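Local coordinates for protein alpha-1,6-mannanase (Bacteroides thetaiotaomicron, PDB 4V1S) that belongs to glycoside hydrolase family GH76 and probably cleaves alpha-1,6-mannosidic linkages of mannans in polysaccharide utilisation by a gut symbiont, at residues L61-S64 and G65-S68; D154-L157 and A158-N162; Y372-R375 and F376-A380. All blocks are in the same frame, centred on the assembly; numbering follows the deposited sequence.

Overall arrangement
All three contacts are local, and together they illustrate how the (alpha/alpha)6-barrel fold expected of GH76 manages the ends of its helices. Contact 1 is the turn that follows helix 46-61, contact 2 is the end of helix 142-159 with the start of helix 162-177, and contact 3 is the first turn of helix 374-394. Contacts 1 and 3 lie with their centres about 15 Å apart and touch: Leu61 CD1 packs 3.7 Å from Leu374 CA, and Leu61 CD2 lies 3.9 Å from Tyr372 CE1. Contact 2 is remote from both, its centre about 25 Å from that of contact 1 and 24 Å from that of contact 3. All are described as structural packing.

Contact 1 (L61-S64 and G65-S68); sequences LKIS and GTHS
Ile63 and Thr66 are the first and last residues of a type II beta turn just after helix 46-61, and their atoms form its tight side. Ile63 O accepts two bonds from the same residue: the backbone N of Thr66 at 3.0 Å and its hydroxyl OG1 at 2.7 Å. The second is possible because chi1 of 79° sets OG1 between the backbone N and carbonyl carbon of Thr66, facing back across the turn. OG1 in turn accepts from Ser68 N at 2.9 Å, an ST turn that starts at the last residue of the beta turn. The two arms of the loop are tied again by Ile63 N, whose bond to Ser68 O is nearly straight at 176°. Gly65, with its positive phi, occupies the third position of the beta turn. Inward, Ser68 OG is hydrogen-bonded to Asn112, while Ile63 touches Tyr70.

The looser side is the exposed apex at Ser64 and Gly65, together with the flank along which Lys62 runs. The Lys62 and His67 side chains lie side by side and point the same way, with Lys62 NZ at the edge of the imidazole, near its plane. On this flank the approach is closest where Lys62 CE lies 3.1 Å from Thr66 O.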
loop_
_atom_site.group_PDB
_atom_site.type_symbol
_atom_site.label_atom_id
_atom_site.label_comp_id
_atom_site.label_asym_id
_atom_site.label_seq_id
_atom_site.Cartn_x
_atom_site.Cartn_y
_atom_site.Cartn_z
ATOM N N LEU A 61 2.414 11.559 -17.382
ATOM C CA LEU A 61 2.454 12.224 -16.099
ATOM C C LEU A 61 3.805 12.629 -15.545
ATOM O O LEU A 61 3.837 13.442 -14.614
ATOM C CB LEU A 61 1.696 11.397 -15.054
ATOM C CG LEU A 61 0.193 11.221 -15.286
ATOM C CD1 LEU A 61 -0.395 10.219 -14.316
ATOM C CD2 LEU A 61 -0.545 12.545 -15.198
ATOM N N LYS A 62 4.918 12.148 -16.092
ATOM C CA LYS A 62 6.209 12.617 -15.583
ATOM C C LYS A 62 6.370 14.094 -15.999
ATOM O O LYS A 62 6.030 14.469 -17.110
ATOM C CB LYS A 62 7.377 11.778 -16.108
ATOM C CG LYS A 62 8.689 12.067 -15.401
ATOM C CD LYS A 62 9.831 11.210 -15.944
ATOM C CE LYS A 62 10.870 10.862 -14.853
ATOM N NZ LYS A 62 11.616 9.560 -15.013
ATOM N N ILE A 63 6.816 14.920 -15.066
ATOM C CA ILE A 63 6.998 16.325 -15.319
ATOM C C ILE A 63 8.338 16.449 -16.023
ATOM O O ILE A 63 9.387 16.042 -15.491
ATOM C CB ILE A 63 6.955 17.140 -14.020
ATOM C CG1 ILE A 63 5.605 16.937 -13.316
ATOM C CG2 ILE A 63 7.219 18.617 -14.310
ATOM C CD1 ILE A 63 5.496 17.630 -11.974
ATOM N N SER A 64 8.280 16.990 -17.239
ATOM C CA SER A 64 9.452 17.147 -18.107
ATOM C C SER A 64 10.653 17.659 -17.338
ATOM O O SER A 64 10.539 18.665 -16.622
ATOM C CB SER A 64 9.114 18.148 -19.200
ATOM O OG SER A 64 10.243 18.412 -20.000
ATOM N N GLY A 65 11.780 16.962 -17.471
ATOM C CA GLY A 65 13.045 17.394 -16.884
ATOM C C GLY A 65 13.238 17.072 -15.404
ATOM O O GLY A 65 14.204 17.516 -14.789
ATOM N N THR A 66 12.314 16.305 -14.839
ATOM C CA THR A 66 12.335 15.976 -13.427
ATOM C C THR A 66 12.120 14.478 -13.223
ATOM O O THR A 66 11.854 13.732 -14.175
ATOM C CB THR A 66 11.209 16.705 -12.634
ATOM O OG1 THR A 66 9.954 16.031 -12.836
ATOM C CG2 THR A 66 11.088 18.172 -13.006
ATOM N N HIS A 67 12.212 14.050 -11.971
ATOM C CA HIS A 67 11.732 12.716 -11.565
ATOM C C HIS A 67 10.476 12.791 -10.707
ATOM O O HIS A 67 10.229 11.922 -9.849
ATOM C CB HIS A 67 12.834 11.943 -10.833
ATOM C CG HIS A 67 14.037 11.667 -11.682
ATOM N ND1 HIS A 67 14.040 10.739 -12.701
ATOM C CD2 HIS A 67 15.274 12.208 -11.658
ATOM C CE1 HIS A 67 15.227 10.730 -13.279
ATOM N NE2 HIS A 67 15.997 11.612 -12.664
ATOM N N SER A 68 9.678 13.822 -10.974
ATOM C CA SER A 68 8.412 14.073 -10.278
ATOM C C SER A 68 7.279 13.874 -11.282
ATOM O O SER A 68 7.507 13.783 -12.503
ATOM C CB SER A 68 8.363 15.515 -9.735
ATOM O OG SER A 68 9.427 15.759 -8.828
#

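Contact 2 (D154-L157 and A158-N162); sequences DAYL and ATQNN
Tyr156 O, near the C-terminal end of helix 142-159, is gripped by two backbone donors. Gln160 N makes the shorter bond at 2.7 Å, tilted 20° from the carbonyl plane, whereas Thr159 N comes from well above that plane at 3.3 Å. Gln160 NE2 adds a weak third bond. The bend of the glutamine chain at chi2 (-79°) brings NE2 back over one face of the Tyr156 ring, 3.7 Å above its plane and offset toward the rim, the amide plane inclined 40° to the ring. At the ring's edge, Tyr156 CD1 meets Asn161 O at 3.3 Å. Farther out, one water links Tyr156 OH to Asn162 OD1, donating to the latter.

Thr159 works on the preceding carbonyl: its OG1 donates to Ala155 O at 2.8 Å and accepts from Asn161 N at 3.2 Å, closing an ST turn. Gln160 leaves the helix with positive phi, and Asn161 then serves as N-cap of the next one, OD1 accepting from Tyr164 N and bonding to Ser163. The corner thus joins helix 142-159 to helix 162-177, with Ala155 and Thr159 resting on Leu106 of helix 99-114, Ala158 on Ile95 of helix 81-97, and Leu157 on Ile218 of helix 202-219.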
loop_
_atom_site.group_PDB
_atom_site.type_symbol
_atom_site.label_atom_id
_atom_site.label_comp_id
_atom_site.label_asym_id
_atom_site.label_seq_id
_atom_site.Cartn_x
_atom_site.Cartn_y
_atom_site.Cartn_z
ATOM N N ASP A 154 11.007 -2.060 2.622
ATOM C CA ASP A 154 11.262 -3.016 1.550
ATOM C C ASP A 154 12.441 -2.581 0.657
ATOM O O ASP A 154 13.215 -3.424 0.198
ATOM C CB ASP A 154 9.975 -3.230 0.729
ATOM C CG ASP A 154 8.928 -4.024 1.507
ATOM O OD1 ASP A 154 9.322 -4.808 2.386
ATOM O OD2 ASP A 154 7.718 -3.893 1.228
ATOM N N ALA A 155 12.575 -1.271 0.437
ATOM C CA ALA A 155 13.679 -0.731 -0.342
ATOM C C ALA A 155 15.020 -1.012 0.356
ATOM O O ALA A 155 16.012 -1.402 -0.284
ATOM C CB ALA A 155 13.504 0.759 -0.590
ATOM N N TYR A 156 15.043 -0.800 1.664
ATOM C CA TYR A 156 16.210 -1.173 2.471
ATOM C C TYR A 156 16.514 -2.681 2.406
ATOM O O TYR A 156 17.654 -3.085 2.228
ATOM C CB TYR A 156 16.024 -0.741 3.947
ATOM C CG TYR A 156 17.115 -1.289 4.838
ATOM C CD1 TYR A 156 18.381 -0.735 4.834
ATOM C CD2 TYR A 156 16.896 -2.409 5.609
ATOM C CE1 TYR A 156 19.400 -1.278 5.614
ATOM C CE2 TYR A 156 17.895 -2.946 6.384
ATOM C CZ TYR A 156 19.147 -2.383 6.379
ATOM O OH TYR A 156 20.118 -2.936 7.191
ATOM N N LEU A 157 15.501 -3.521 2.555
ATOM C CA LEU A 157 15.743 -4.945 2.475
ATOM C C LEU A 157 16.352 -5.348 1.133
ATOM O O LEU A 157 17.169 -6.246 1.077
ATOM C CB LEU A 157 14.473 -5.731 2.760
ATOM C CG LEU A 157 13.963 -5.700 4.202
ATOM C CD1 LEU A 157 12.563 -6.291 4.256
ATOM C CD2 LEU A 157 14.876 -6.465 5.145
ATOM N N ALA A 158 15.923 -4.680 0.064
ATOM C CA ALA A 158 16.363 -5.001 -1.305
ATOM C C ALA A 158 17.781 -4.518 -1.627
ATOM O O ALA A 158 18.465 -5.114 -2.466
ATOM C CB ALA A 158 15.385 -4.428 -2.327
ATOM N N THR A 159 18.197 -3.422 -0.990
ATOM C CA THR A 159 19.420 -2.716 -1.382
ATOM C C THR A 159 20.451 -2.535 -0.281
ATOM O O THR A 159 21.632 -2.249 -0.560
ATOM C CB THR A 159 19.117 -1.287 -1.881
ATOM O OG1 THR A 159 18.583 -0.496 -0.816
ATOM C CG2 THR A 159 18.171 -1.309 -3.066
ATOM N N GLN A 160 19.990 -2.610 0.968
ATOM C CA GLN A 160 20.808 -2.341 2.152
ATOM C C GLN A 160 21.329 -0.899 2.210
ATOM O O GLN A 160 22.303 -0.617 2.906
ATOM C CB GLN A 160 21.915 -3.384 2.302
ATOM C CG GLN A 160 21.321 -4.789 2.391
ATOM C CD GLN A 160 20.757 -5.116 3.777
ATOM O OE1 GLN A 160 21.512 -5.297 4.755
ATOM N NE2 GLN A 160 19.450 -5.279 3.854
ATOM N N ASN A 161 20.607 0.016 1.559
ATOM C CA ASN A 161 20.954 1.427 1.592
ATOM C C ASN A 161 20.463 2.047 2.887
ATOM O O ASN A 161 19.254 2.036 3.168
ATOM C CB ASN A 161 20.338 2.127 0.398
ATOM C CG ASN A 161 20.661 3.600 0.362
ATOM O OD1 ASN A 161 20.221 4.366 1.225
ATOM N ND2 ASN A 161 21.399 4.015 -0.641
ATOM N N ASN A 162 21.396 2.570 3.676
ATOM C CA ASN A 162 21.050 3.067 5.016
ATOM C C ASN A 162 20.145 4.300 5.000
ATOM O O ASN A 162 19.329 4.473 5.921
ATOM C CB ASN A 162 22.316 3.300 5.861
ATOM C CG ASN A 162 22.893 1.976 6.448
ATOM O OD1 ASN A 162 22.237 0.925 6.418
ATOM N ND2 ASN A 162 24.105 2.046 7.021
HETATM O O HOH W 1 21.889 -0.971 8.499
#

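Contact 3 (Y372-R375 and F376-A380); sequences YDLR and FSTVA
Phe376 lies against Asp373, the N-cap of helix 374-394. The backbone N of Asp373 stands 3.6 Å above one ring face, while the aspartate side chain crosses that of Phe376 at about a right angle, its carboxylate plane turned 51° from the ring, and brings OD1 to 3.4 Å from Phe376 CE1. Phe376 N donates to Asp373 O at 3.0 Å.

The next shell holds that carboxylate in place. Asp373 OD1 takes the capping bond from Arg375 N on its anti lone pair and a second bond from Arg375 NE on the syn side. Arg375 NH2 completes a side-on salt bridge to OD2 at 3.0 Å; both aspartate oxygens are engaged, which should restrict rotation of the carboxylate. With chi1 at 55°, Arg375 CG sits between its backbone N and carbonyl carbon, turning the extended chain back toward the cap. The guanidinium also makes a cation-pi contact with Tyr314 of helix 313-330.

Farther on, Leu374 CD1 packs on Thr378 CG2. Thr378 OG1, with one proton for two acceptors, lies 2.9 Å from Leu374 O and pairs with Gly83 O of helix 81-97. One water donates to Asp373 O at 2.7 Å and accepts from Ser377 N.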
loop_
_atom_site.group_PDB
_atom_site.type_symbol
_atom_site.label_atom_id
_atom_site.label_comp_id
_atom_site.label_asym_id
_atom_site.label_seq_id
_atom_site.Cartn_x
_atom_site.Cartn_y
_atom_site.Cartn_z
ATOM N N TYR A 372 -7.709 10.642 -15.597
ATOM C CA TYR A 372 -6.916 9.688 -14.829
ATOM C C TYR A 372 -6.048 10.425 -13.825
ATOM O O TYR A 372 -5.646 11.560 -14.068
ATOM C CB TYR A 372 -6.039 8.827 -15.759
ATOM C CG TYR A 372 -5.246 9.617 -16.773
ATOM C CD1 TYR A 372 -4.013 10.177 -16.451
ATOM C CD2 TYR A 372 -5.738 9.824 -18.067
ATOM C CE1 TYR A 372 -3.289 10.915 -17.384
ATOM C CE2 TYR A 372 -5.016 10.559 -18.994
ATOM C CZ TYR A 372 -3.793 11.104 -18.645
ATOM O OH TYR A 372 -3.069 11.841 -19.580
ATOM N N ASP A 373 -5.768 9.781 -12.688
ATOM C CA ASP A 373 -4.730 10.285 -11.777
ATOM C C ASP A 373 -3.607 9.262 -11.632
ATOM O O ASP A 373 -3.731 8.099 -12.053
ATOM C CB ASP A 373 -5.275 10.919 -10.452
ATOM C CG ASP A 373 -5.808 9.950 -9.465
ATOM O OD1 ASP A 373 -5.076 8.978 -9.120
ATOM O OD2 ASP A 373 -6.939 10.241 -8.936
ATOM N N LEU A 374 -2.503 9.735 -11.087
ATOM C CA LEU A 374 -1.285 8.963 -10.983
ATOM C C LEU A 374 -1.489 7.601 -10.323
ATOM O O LEU A 374 -0.849 6.655 -10.707
ATOM C CB LEU A 374 -0.249 9.765 -10.200
ATOM C CG LEU A 374 1.164 9.150 -10.075
ATOM C CD1 LEU A 374 1.781 8.945 -11.456
ATOM C CD2 LEU A 374 2.019 10.051 -9.190
ATOM N N ARG A 375 -2.357 7.505 -9.320
ATOM C CA ARG A 375 -2.456 6.221 -8.651
ATOM C C ARG A 375 -3.063 5.134 -9.492
ATOM O O ARG A 375 -2.803 3.941 -9.216
ATOM C CB ARG A 375 -2.993 6.238 -7.221
ATOM C CG ARG A 375 -4.269 6.865 -7.094
ATOM C CD ARG A 375 -4.607 7.448 -5.708
ATOM N NE ARG A 375 -5.789 8.090 -6.235
ATOM C CZ ARG A 375 -6.945 8.295 -5.669
ATOM N NH1 ARG A 375 -7.171 7.999 -4.404
ATOM N NH2 ARG A 375 -7.894 8.850 -6.434
ATOM N N PHE A 376 -3.858 5.493 -10.509
ATOM C CA PHE A 376 -4.613 4.455 -11.212
ATOM C C PHE A 376 -3.672 3.482 -11.964
ATOM O O PHE A 376 -3.878 2.264 -11.970
ATOM C CB PHE A 376 -5.617 5.023 -12.213
ATOM C CG PHE A 376 -6.668 5.963 -11.651
ATOM C CD1 PHE A 376 -6.828 6.215 -10.286
ATOM C CD2 PHE A 376 -7.549 6.592 -12.551
ATOM C CE1 PHE A 376 -7.792 7.094 -9.837
ATOM C CE2 PHE A 376 -8.524 7.469 -12.101
ATOM C CZ PHE A 376 -8.648 7.729 -10.737
ATOM N N SER A 377 -2.665 4.019 -12.651
ATOM C CA SER A 377 -1.781 3.167 -13.429
ATOM C C SER A 377 -0.589 2.713 -12.606
ATOM O O SER A 377 -0.050 1.643 -12.867
ATOM C CB SER A 377 -1.300 3.835 -14.713
ATOM O OG SER A 377 -2.359 3.908 -15.657
ATOM N N THR A 378 -0.187 3.486 -11.593
ATOM C CA THR A 378 0.979 3.065 -10.826
ATOM C C THR A 378 0.668 1.786 -9.994
ATOM O O THR A 378 1.553 0.935 -9.827
ATOM C CB THR A 378 1.497 4.181 -9.929
ATOM O OG1 THR A 378 0.477 4.624 -9.035
ATOM C CG2 THR A 378 2.077 5.351 -10.761
ATOM N N VAL A 379 -0.561 1.651 -9.468
ATOM C CA VAL A 379 -0.902 0.422 -8.756
ATOM C C VAL A 379 -0.875 -0.771 -9.713
ATOM O O VAL A 379 -0.472 -1.842 -9.335
ATOM C CB VAL A 379 -2.199 0.537 -7.986
ATOM C CG1 VAL A 379 -3.393 0.806 -8.895
ATOM C CG2 VAL A 379 -2.429 -0.682 -7.133
ATOM N N ALA A 380 -1.305 -0.574 -10.964
ATOM C CA ALA A 380 -1.227 -1.651 -11.955
ATOM C C ALA A 380 0.222 -2.055 -12.232
ATOM O O ALA A 380 0.540 -3.221 -12.248
ATOM C CB ALA A 380 -1.936 -1.261 -13.232
HETATM O O HOH W 2 -2.223 6.642 -13.680
#